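Local coordinates for fatty acid synthase 1, isoform A (Drosophila melanogaster, PDB 6FN6), which probably catalyses the NADPH-dependent synthesis of long-chain saturated fatty acids from acetyl-CoA and malonyl-CoA, this chain holding its dehydratase, enoylreductase and ketoreductase modifying region, at residues K521-K524 with T530-R533; T737-K742 with E746-R751. One frame throughout, in Å; residues are numbered along the deposited sequence.

Interaction 1: K521-K524 with T530-R533; sequences KAEK and TLYR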
# COMPACT_ATOMS: atom_id res chain seq x y z
N LYS A 521 62.82 54.78 -29.35
CA LYS A 521 63.63 55.99 -29.38
C LYS A 521 64.03 56.35 -27.96
O LYS A 521 63.27 56.97 -27.21
CB LYS A 521 62.88 57.15 -30.06
CG LYS A 521 61.60 57.56 -29.37
CD LYS A 521 60.59 58.10 -30.37
CE LYS A 521 59.22 58.26 -29.73
NZ LYS A 521 58.21 58.76 -30.71
N ALA A 522 65.23 55.94 -27.58
CA ALA A 522 65.75 56.19 -26.24
C ALA A 522 67.25 55.96 -26.24
O ALA A 522 67.77 55.29 -27.13
CB ALA A 522 65.06 55.29 -25.22
N GLU A 523 67.95 56.52 -25.26
CA GLU A 523 69.40 56.38 -25.20
C GLU A 523 69.73 54.90 -25.23
O GLU A 523 69.11 54.10 -24.53
CB GLU A 523 69.97 57.03 -23.94
CG GLU A 523 69.85 58.54 -23.88
CD GLU A 523 68.47 59.01 -23.46
OE1 GLU A 523 67.58 58.16 -23.29
OE2 GLU A 523 68.29 60.23 -23.29
N LYS A 524 70.71 54.53 -26.05
CA LYS A 524 71.10 53.13 -26.17
C LYS A 524 71.46 52.63 -24.78
O LYS A 524 71.81 53.42 -23.91
CB LYS A 524 72.29 52.97 -27.12
CG LYS A 524 72.05 53.53 -28.52
CD LYS A 524 70.90 52.83 -29.23
CE LYS A 524 70.73 53.35 -30.64
NZ LYS A 524 69.63 52.66 -31.36
N THR A 530 73.06 58.63 -17.85
CA THR A 530 72.40 59.15 -16.66
C THR A 530 71.03 58.51 -16.44
O THR A 530 70.58 58.33 -15.31
CB THR A 530 72.24 60.69 -16.73
OG1 THR A 530 71.54 61.16 -15.58
CG2 THR A 530 71.46 61.09 -17.99
N LEU A 531 70.37 58.18 -17.54
CA LEU A 531 69.05 57.56 -17.49
C LEU A 531 69.11 56.18 -16.85
O LEU A 531 68.34 55.86 -15.94
CB LEU A 531 68.47 57.46 -18.91
CG LEU A 531 67.18 56.67 -19.10
CD1 LEU A 531 66.05 57.26 -18.26
CD2 LEU A 531 66.80 56.64 -20.57
N TYR A 532 70.03 55.35 -17.35
CA TYR A 532 70.15 53.97 -16.92
C TYR A 532 70.92 53.78 -15.61
O TYR A 532 70.62 52.87 -14.84
CB TYR A 532 70.84 53.15 -18.01
CG TYR A 532 70.06 53.02 -19.30
CD1 TYR A 532 70.06 54.04 -20.24
CD2 TYR A 532 69.34 51.87 -19.59
CE1 TYR A 532 69.36 53.93 -21.43
CE2 TYR A 532 68.63 51.75 -20.77
CZ TYR A 532 68.64 52.78 -21.69
OH TYR A 532 67.94 52.66 -22.87
N ARG A 533 71.92 54.63 -15.38
CA ARG A 533 72.87 54.40 -14.29
C ARG A 533 72.20 54.32 -12.92
O ARG A 533 72.37 53.32 -12.21
CB ARG A 533 73.94 55.51 -14.28
CG ARG A 533 75.18 55.18 -13.45
CD ARG A 533 76.17 56.34 -13.39
NE ARG A 533 75.73 57.44 -12.53
CZ ARG A 533 76.14 57.62 -11.28
NH1 ARG A 533 77.02 56.79 -10.72
NH2 ARG A 533 75.69 58.65 -10.57
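Tyr532 reaches from the helix 530-536 to the loop ahead of it, and its OH donates a hydrogen bond to the main-chain O of Glu523 at 2.5 Å. The acceptor lies at the edge of the phenol ring, near its plane, and the hydroxyl sits almost in line with the Glu523 C=O bond. Beside this bond the ring also meets the next peptide: Lys524 O approaches Tyr532 CE1 obliquely, at 3.5 Å. The CG of Tyr532 stands anti to its carbonyl carbon (chi1 -66°), which sends the ring out from the helix to the loop backbone. Glu523 adds its own side chain: CB packs against Tyr532 CE1 at 4.0 Å, and the chain then bends at chi2 (80°), bringing the carboxylate round to Leu531. There OE1 rests on Leu531 CD2 at 3.2 Å, a van der Waals touch of an oxygen on a methyl, the two side chains crossing at about a right angle. Glu523 is exposed and Leu531 partly so, whereas Tyr532 is buried; one hydrogen bond is joined by looser van der Waals contacts of the Glu523 side chain. A phenylalanine in place of Tyr532 would keep the ring but would probably leave Glu523 O without its side-chain donor and the loop less firmly tied to the helix. The contact belongs to the pseudo-ketoreductase part of the synthase, whose parallel strands are Rossmann-like, and it draws in the connection between a strand and the helix that follows. The Tyr532 side chain lies on Val515 and Val517 of strand 512-517, while Leu531 O weakly accepts from Trp550 NE1 on strand 549-557, so Leu531 and Tyr532 link the helix to both strands, the second through a weak bond.

Interaction 2: T737-K742 with E746-R751; sequences TTVGSK and EFLLKR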
# COMPACT_ATOMS: atom_id res chain seq x y z
N THR A 737 -10.62 19.73 9.60
CA THR A 737 -9.25 20.17 9.37
C THR A 737 -8.33 19.87 10.55
O THR A 737 -8.77 19.41 11.60
CB THR A 737 -9.17 21.69 9.10
OG1 THR A 737 -9.67 22.42 10.22
CG2 THR A 737 -9.96 22.05 7.86
N THR A 738 -7.04 20.13 10.34
CA THR A 738 -6.04 19.99 11.38
C THR A 738 -5.11 21.20 11.37
O THR A 738 -4.97 21.88 10.35
CB THR A 738 -5.23 18.70 11.21
OG1 THR A 738 -4.75 18.60 9.86
CG2 THR A 738 -6.09 17.48 11.52
N VAL A 739 -4.48 21.48 12.51
CA VAL A 739 -3.61 22.64 12.65
C VAL A 739 -2.37 22.30 13.45
O VAL A 739 -2.38 21.37 14.26
CB VAL A 739 -4.35 23.82 13.30
CG1 VAL A 739 -5.43 24.35 12.37
CG2 VAL A 739 -4.94 23.41 14.64
N GLY A 740 -1.30 23.04 13.22
CA GLY A 740 -0.03 22.79 13.88
C GLY A 740 0.11 23.38 15.27
O GLY A 740 0.99 22.97 16.03
N SER A 741 -0.75 24.33 15.63
CA SER A 741 -0.63 24.99 16.93
C SER A 741 -1.88 25.74 17.36
O SER A 741 -2.87 25.83 16.63
CB SER A 741 0.55 25.97 16.89
OG SER A 741 0.31 27.02 15.97
N LYS A 742 -1.83 26.28 18.58
CA LYS A 742 -2.93 27.03 19.16
C LYS A 742 -3.26 28.26 18.31
O LYS A 742 -4.42 28.52 18.01
CB LYS A 742 -2.59 27.47 20.59
CG LYS A 742 -2.36 26.32 21.57
CD LYS A 742 -1.80 26.82 22.90
CE LYS A 742 -2.79 27.71 23.65
NZ LYS A 742 -2.27 28.12 24.99
N GLU A 746 -6.71 29.29 16.30
CA GLU A 746 -7.43 30.54 16.50
C GLU A 746 -7.67 31.29 15.19
O GLU A 746 -8.74 31.85 14.97
CB GLU A 746 -6.65 31.45 17.46
CG GLU A 746 -6.71 31.02 18.91
CD GLU A 746 -5.83 31.88 19.80
OE1 GLU A 746 -4.80 32.39 19.31
OE2 GLU A 746 -6.16 32.04 21.00
N PHE A 747 -6.67 31.29 14.31
CA PHE A 747 -6.76 32.00 13.04
C PHE A 747 -7.87 31.47 12.14
O PHE A 747 -8.65 32.24 11.59
CB PHE A 747 -5.41 31.93 12.31
CG PHE A 747 -5.48 32.33 10.87
CD1 PHE A 747 -5.46 33.67 10.51
CD2 PHE A 747 -5.55 31.37 9.87
CE1 PHE A 747 -5.52 34.04 9.18
CE2 PHE A 747 -5.60 31.74 8.54
CZ PHE A 747 -5.58 33.08 8.20
N LEU A 748 -7.94 30.15 11.99
CA LEU A 748 -8.96 29.52 11.15
C LEU A 748 -10.37 29.80 11.66
O LEU A 748 -11.24 30.21 10.90
CB LEU A 748 -8.74 28.01 11.08
CG LEU A 748 -7.72 27.45 10.08
CD1 LEU A 748 -7.61 25.95 10.26
CD2 LEU A 748 -8.12 27.78 8.65
N LEU A 749 -10.58 29.55 12.95
CA LEU A 749 -11.88 29.73 13.57
C LEU A 749 -12.47 31.10 13.24
O LEU A 749 -13.62 31.21 12.83
CB LEU A 749 -11.78 29.55 15.08
CG LEU A 749 -11.75 28.11 15.60
CD1 LEU A 749 -11.46 28.08 17.09
CD2 LEU A 749 -13.05 27.38 15.29
N LYS A 750 -11.66 32.14 13.42
CA LYS A 750 -12.10 33.51 13.26
C LYS A 750 -12.28 33.92 11.80
O LYS A 750 -13.04 34.83 11.49
CB LYS A 750 -11.10 34.46 13.93
CG LYS A 750 -10.90 34.21 15.42
CD LYS A 750 -9.65 34.91 15.94
CE LYS A 750 -9.42 34.61 17.41
NZ LYS A 750 -8.11 35.14 17.89
N ARG A 751 -11.55 33.25 10.91
CA ARG A 751 -11.49 33.67 9.51
C ARG A 751 -12.62 33.11 8.63
O ARG A 751 -12.95 33.72 7.61
CB ARG A 751 -10.14 33.28 8.91
CG ARG A 751 -10.00 33.64 7.44
CD ARG A 751 -8.55 33.58 7.00
NE ARG A 751 -8.39 33.92 5.59
CZ ARG A 751 -8.13 35.15 5.14
NH1 ARG A 751 -8.00 36.17 5.98
NH2 ARG A 751 -7.99 35.36 3.84
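Leu748 lays its CD1 against CG1 of Val739, 3.4 Å away, the two side chains running past each other in opposite directions. This is the helix-on-strand packing of a Rossmann-type beta-alpha-beta unit, strand 734-739, helix 742-751 and strand 760-762, in the zinc-binding-dehydrogenase-like part that is probably the enoylreductase. The same methyl also faces Thr737, whose OG1 stands 4.1 Å from Leu748 CD1, so one leucine branch bridges two residues that point to the same face of the strand. Its CG lies anti to the carbonyl carbon (chi1 -83°), which points the branched end at the strand. Ile725 of helix 719-731 touches both Thr737 and Leu748, and Ile760 of the neighbouring strand touches Thr737 and Val739, enclosing this buried apolar layer. Past Val739 the chain turns through Gly740 to Ser741, the N-cap residue, and enters the helix at Lys742. Here the contact becomes polar and more exposed: the CG of Glu746 passes Lys742 O at 3.5 Å, and the first-turn hydrogen bond runs from Glu746 N to Lys742 O, 3.0 Å long with an N-H...O angle of 163°.

How the interactions relate
From the N terminus, the chain first meets interaction 1, where the loop after strand 512-517 is tied to the helix 530-536 with five residues between the segments. That loop is complete before interaction 2 begins some two hundred residues later, where strand 734-739 is packed on the helix 742-751 with three helical residues between. The two are therefore in series and neither nests in nor crosses the other. Both join a strand end or its following loop to the next helix, but in separate Rossmann-type regions, the pseudo-ketoreductase and the probable enoylreductase. Their centres lie about 88 Å apart, on opposite sides of the chain's centre, and they do not touch.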